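Local structure of flagellar brake protein YcgR (Klebsiella pneumoniae, 5KEC) at residues 170-179 with 216-226. The protein binds the second messenger c-di-GMP and probably activates transcription of type 3 fimbriae genes as a DNA-binding regulator. Sequence-based numbering, arbitrary orientation.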
loop_
_atom_site.group_PDB
_atom_site.type_symbol
_atom_site.label_atom_id
_atom_site.label_comp_id
_atom_site.label_asym_id
_atom_site.label_seq_id
_atom_site.Cartn_x
_atom_site.Cartn_y
_atom_site.Cartn_z
ATOM N N LEU B 170 -9.925 -15.459 -4.734
ATOM C CA LEU B 170 -8.724 -15.539 -5.556
ATOM C C LEU B 170 -8.463 -16.984 -5.959
ATOM O O LEU B 170 -8.132 -17.818 -5.123
ATOM C CB LEU B 170 -7.527 -14.981 -4.787
ATOM C CG LEU B 170 -7.773 -13.624 -4.130
ATOM C CD1 LEU B 170 -6.546 -13.181 -3.362
ATOM C CD2 LEU B 170 -8.188 -12.578 -5.172
ATOM N N MET B 171 -8.653 -17.287 -7.236
ATOM C CA MET B 171 -8.318 -18.599 -7.769
ATOM C C MET B 171 -6.844 -18.590 -8.168
ATOM O O MET B 171 -6.469 -17.995 -9.181
ATOM C CB MET B 171 -9.187 -18.905 -8.983
ATOM C CG MET B 171 -10.687 -18.874 -8.686
ATOM S SD MET B 171 -11.708 -18.838 -10.178
ATOM C CE MET B 171 -11.237 -20.367 -10.985
ATOM N N LEU B 172 -6.003 -19.246 -7.375
ATOM C CA LEU B 172 -4.560 -19.142 -7.583
ATOM C C LEU B 172 -3.918 -20.458 -8.015
ATOM O O LEU B 172 -2.823 -20.803 -7.574
ATOM C CB LEU B 172 -3.880 -18.587 -6.329
ATOM C CG LEU B 172 -4.461 -17.254 -5.832
ATOM C CD1 LEU B 172 -4.017 -16.932 -4.404
ATOM C CD2 LEU B 172 -4.099 -16.119 -6.791
ATOM N N ALA B 173 -4.605 -21.181 -8.891
ATOM C CA ALA B 173 -4.060 -22.406 -9.469
ATOM C C ALA B 173 -3.457 -23.310 -8.398
ATOM O O ALA B 173 -4.149 -23.731 -7.460
ATOM C CB ALA B 173 -3.017 -22.073 -10.541
ATOM N N GLU B 174 -2.163 -23.594 -8.531
ATOM C CA GLU B 174 -1.495 -24.558 -7.654
ATOM C C GLU B 174 -1.554 -24.170 -6.179
ATOM O O GLU B 174 -1.356 -25.014 -5.306
ATOM C CB GLU B 174 -0.029 -24.748 -8.066
ATOM C CG GLU B 174 0.259 -24.514 -9.539
ATOM C CD GLU B 174 1.003 -23.213 -9.785
ATOM O OE1 GLU B 174 2.250 -23.204 -9.671
ATOM O OE2 GLU B 174 0.342 -22.200 -10.095
ATOM N N TYR B 175 -1.810 -22.896 -5.897
ATOM C CA TYR B 175 -1.775 -22.407 -4.521
ATOM C C TYR B 175 -3.122 -22.493 -3.829
ATOM O O TYR B 175 -3.235 -22.164 -2.650
ATOM C CB TYR B 175 -1.244 -20.976 -4.468
ATOM C CG TYR B 175 0.157 -20.845 -5.019
ATOM C CD1 TYR B 175 1.261 -20.991 -4.192
ATOM C CD2 TYR B 175 0.376 -20.581 -6.372
ATOM C CE1 TYR B 175 2.549 -20.873 -4.690
ATOM C CE2 TYR B 175 1.662 -20.466 -6.881
ATOM C CZ TYR B 175 2.743 -20.611 -6.032
ATOM O OH TYR B 175 4.023 -20.493 -6.521
ATOM N N GLY B 176 -4.139 -22.942 -4.560
ATOM C CA GLY B 176 -5.468 -23.089 -3.995
ATOM C C GLY B 176 -6.319 -21.842 -4.160
ATOM O O GLY B 176 -6.147 -21.065 -5.104
ATOM N N GLU B 177 -7.246 -21.652 -3.232
ATOM C CA GLU B 177 -8.157 -20.523 -3.294
ATOM C C GLU B 177 -8.106 -19.723 -2.010
ATOM O O GLU B 177 -7.821 -20.256 -0.935
ATOM C CB GLU B 177 -9.584 -20.994 -3.599
ATOM C CG GLU B 177 -9.703 -21.650 -4.958
ATOM C CD GLU B 177 -11.131 -21.917 -5.374
ATOM O OE1 GLU B 177 -11.964 -22.231 -4.499
ATOM O OE2 GLU B 177 -11.418 -21.815 -6.585
ATOM N N ILE B 178 -8.370 -18.431 -2.133
ATOM C CA ILE B 178 -8.391 -17.542 -0.988
ATOM C C ILE B 178 -9.575 -16.595 -1.100
ATOM O O ILE B 178 -9.646 -15.785 -2.026
ATOM C CB ILE B 178 -7.103 -16.707 -0.893
ATOM C CG1 ILE B 178 -5.876 -17.614 -0.824
ATOM C CG2 ILE B 178 -7.156 -15.779 0.328
ATOM C CD1 ILE B 178 -4.567 -16.860 -0.722
ATOM N N THR B 179 -10.499 -16.695 -0.156
ATOM C CA THR B 179 -11.646 -15.800 -0.112
ATOM C C THR B 179 -11.251 -14.535 0.630
ATOM O O THR B 179 -10.703 -14.596 1.726
ATOM C CB THR B 179 -12.859 -16.465 0.576
ATOM O OG1 THR B 179 -13.256 -17.612 -0.182
ATOM C CG2 THR B 179 -14.038 -15.501 0.653
ATOM N N ASP B 216 -4.054 -15.943 5.407
ATOM C CA ASP B 216 -4.325 -15.563 4.027
ATOM C C ASP B 216 -3.202 -14.699 3.460
ATOM O O ASP B 216 -2.717 -14.946 2.359
ATOM C CB ASP B 216 -5.672 -14.848 3.920
ATOM C CG ASP B 216 -6.833 -15.776 4.175
ATOM O OD1 ASP B 216 -6.649 -17.001 4.007
ATOM O OD2 ASP B 216 -7.924 -15.288 4.541
ATOM N N GLN B 217 -2.779 -13.700 4.227
ATOM C CA GLN B 217 -1.681 -12.839 3.804
ATOM C C GLN B 217 -0.372 -13.615 3.650
ATOM O O GLN B 217 0.396 -13.369 2.720
ATOM C CB GLN B 217 -1.503 -11.681 4.783
ATOM C CG GLN B 217 -0.279 -10.828 4.517
ATOM C CD GLN B 217 0.053 -9.937 5.695
ATOM O OE1 GLN B 217 -0.630 -8.945 5.951
ATOM N NE2 GLN B 217 1.097 -10.297 6.432
ATOM N N ARG B 218 -0.118 -14.549 4.562
ATOM C CA ARG B 218 1.084 -15.371 4.473
ATOM C C ARG B 218 1.076 -16.198 3.197
ATOM O O ARG B 218 2.106 -16.342 2.535
ATOM C CB ARG B 218 1.214 -16.294 5.684
ATOM C CG ARG B 218 1.885 -15.653 6.893
ATOM C CD ARG B 218 2.350 -16.728 7.869
ATOM N NE ARG B 218 3.091 -16.184 9.004
ATOM C CZ ARG B 218 2.579 -16.018 10.220
ATOM N NH1 ARG B 218 1.321 -16.354 10.463
ATOM N NH2 ARG B 218 3.329 -15.518 11.192
ATOM N N ARG B 219 -0.086 -16.745 2.851
ATOM C CA ARG B 219 -0.204 -17.492 1.609
ATOM C C ARG B 219 0.111 -16.588 0.423
ATOM O O ARG B 219 0.821 -16.989 -0.501
ATOM C CB ARG B 219 -1.589 -18.120 1.474
ATOM C CG ARG B 219 -1.807 -19.305 2.404
ATOM C CD ARG B 219 -3.241 -19.798 2.330
ATOM N NE ARG B 219 -3.526 -20.470 1.067
ATOM C CZ ARG B 219 -4.749 -20.748 0.627
ATOM N NH1 ARG B 219 -5.810 -20.394 1.343
ATOM N NH2 ARG B 219 -4.911 -21.362 -0.539
ATOM N N ILE B 220 -0.410 -15.365 0.453
ATOM C CA ILE B 220 -0.125 -14.407 -0.613
ATOM C C ILE B 220 1.369 -14.094 -0.686
ATOM O O ILE B 220 1.943 -13.994 -1.772
ATOM C CB ILE B 220 -0.913 -13.089 -0.424
ATOM C CG1 ILE B 220 -2.408 -13.320 -0.638
ATOM C CG2 ILE B 220 -0.417 -12.030 -1.386
ATOM C CD1 ILE B 220 -2.753 -13.775 -2.026
ATOM N N GLU B 221 1.993 -13.943 0.478
ATOM C CA GLU B 221 3.406 -13.584 0.551
ATOM C C GLU B 221 4.303 -14.700 0.027
ATOM O O GLU B 221 5.346 -14.441 -0.569
ATOM C CB GLU B 221 3.779 -13.181 1.983
ATOM C CG GLU B 221 3.240 -11.799 2.363
ATOM C CD GLU B 221 3.312 -11.501 3.855
ATOM O OE1 GLU B 221 3.207 -12.444 4.669
ATOM O OE2 GLU B 221 3.465 -10.311 4.213
ATOM N N LYS B 222 3.885 -15.945 0.229
ATOM C CA LYS B 222 4.638 -17.080 -0.290
ATOM C C LYS B 222 4.557 -17.153 -1.806
ATOM O O LYS B 222 5.547 -17.445 -2.477
ATOM C CB LYS B 222 4.149 -18.385 0.330
ATOM C CG LYS B 222 4.514 -18.521 1.794
ATOM C CD LYS B 222 4.161 -19.897 2.337
ATOM C CE LYS B 222 2.667 -20.172 2.258
ATOM N NZ LYS B 222 2.314 -21.484 2.871
ATOM N N ILE B 223 3.375 -16.885 -2.349
ATOM C CA ILE B 223 3.213 -16.813 -3.792
ATOM C C ILE B 223 4.100 -15.710 -4.367
ATOM O O ILE B 223 4.732 -15.886 -5.411
ATOM C CB ILE B 223 1.753 -16.518 -4.174
ATOM C CG1 ILE B 223 0.828 -17.633 -3.683
ATOM C CG2 ILE B 223 1.623 -16.322 -5.684
ATOM C CD1 ILE B 223 -0.635 -17.333 -3.896
ATOM N N LEU B 224 4.131 -14.567 -3.687
ATOM C CA LEU B 224 4.934 -13.432 -4.130
ATOM C C LEU B 224 6.397 -13.819 -4.221
ATOM O O LEU B 224 7.053 -13.582 -5.234
ATOM C CB LEU B 224 4.790 -12.262 -3.164
ATOM C CG LEU B 224 3.548 -11.396 -3.304
ATOM C CD1 LEU B 224 3.510 -10.417 -2.155
ATOM C CD2 LEU B 224 3.555 -10.672 -4.638
ATOM N N LEU B 225 6.903 -14.418 -3.149
ATOM C CA LEU B 225 8.290 -14.852 -3.106
ATOM C C LEU B 225 8.595 -15.797 -4.266
ATOM O O LEU B 225 9.706 -15.801 -4.792
ATOM C CB LEU B 225 8.617 -15.499 -1.752
ATOM C CG LEU B 225 8.487 -14.599 -0.511
ATOM C CD1 LEU B 225 8.817 -15.360 0.765
ATOM C CD2 LEU B 225 9.360 -13.356 -0.622
ATOM N N ASP B 226 7.598 -16.578 -4.680
ATOM C CA ASP B 226 7.742 -17.484 -5.818
ATOM C C ASP B 226 7.744 -16.733 -7.146
ATOM O O ASP B 226 8.490 -17.069 -8.071
ATOM C CB ASP B 226 6.609 -18.517 -5.839
ATOM C CG ASP B 226 6.807 -19.631 -4.826
ATOM O OD1 ASP B 226 7.942 -19.808 -4.345
ATOM O OD2 ASP B 226 5.824 -20.339 -4.521
HETATM O O HOH W 1 -1.367 -21.438 -0.616
HETATM O O HOH W 2 -8.370 -13.343 3.177
#
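The backbone O of Tyr175 accepts two hydrogen bonds, one from Arg219 NH2 at 2.8 Å and one from a water that in turn accepts from Arg219 NE. Arg219 belongs to the C-terminal helix 214-234, which packs against the hairpin of strands 164-171 and 177-193 in the antiparallel sheet of the c-di-GMP-binding PilZ domain. A bend at chi3 (71°) turns the guanidinium across the hairpin, where NH1 and NH2 also give weak hydrogen bonds to Glu177 O. One face of the guanidinium lies on Ile178 CG1, 3.5 Å from NH1, so this packing, together with the hydrogen bonds at the edge, should limit its rotation. Deeper, Ile178 CD1 meets Ile220 CD1 at 3.8 Å, and Leu170 CD1 and Leu172 CD1 both reach Ile220 CD1; both leucines also touch Ile139. Ile178 CG2 rests on the Asp216 carboxylate, whose OD2 is hydrogen-bonded to His213. At the turn, Ile223 CG1 sits over one face of the Tyr175 ring in a CH-pi contact, 3.7 Å from the centroid, while its CD1 presses tightly on Leu172 CD1 at 3.4 Å. Beyond the ring, Tyr175 OH donates to the anti side of Asp226 OD2 at 2.7 Å, 26° out of the carboxylate plane.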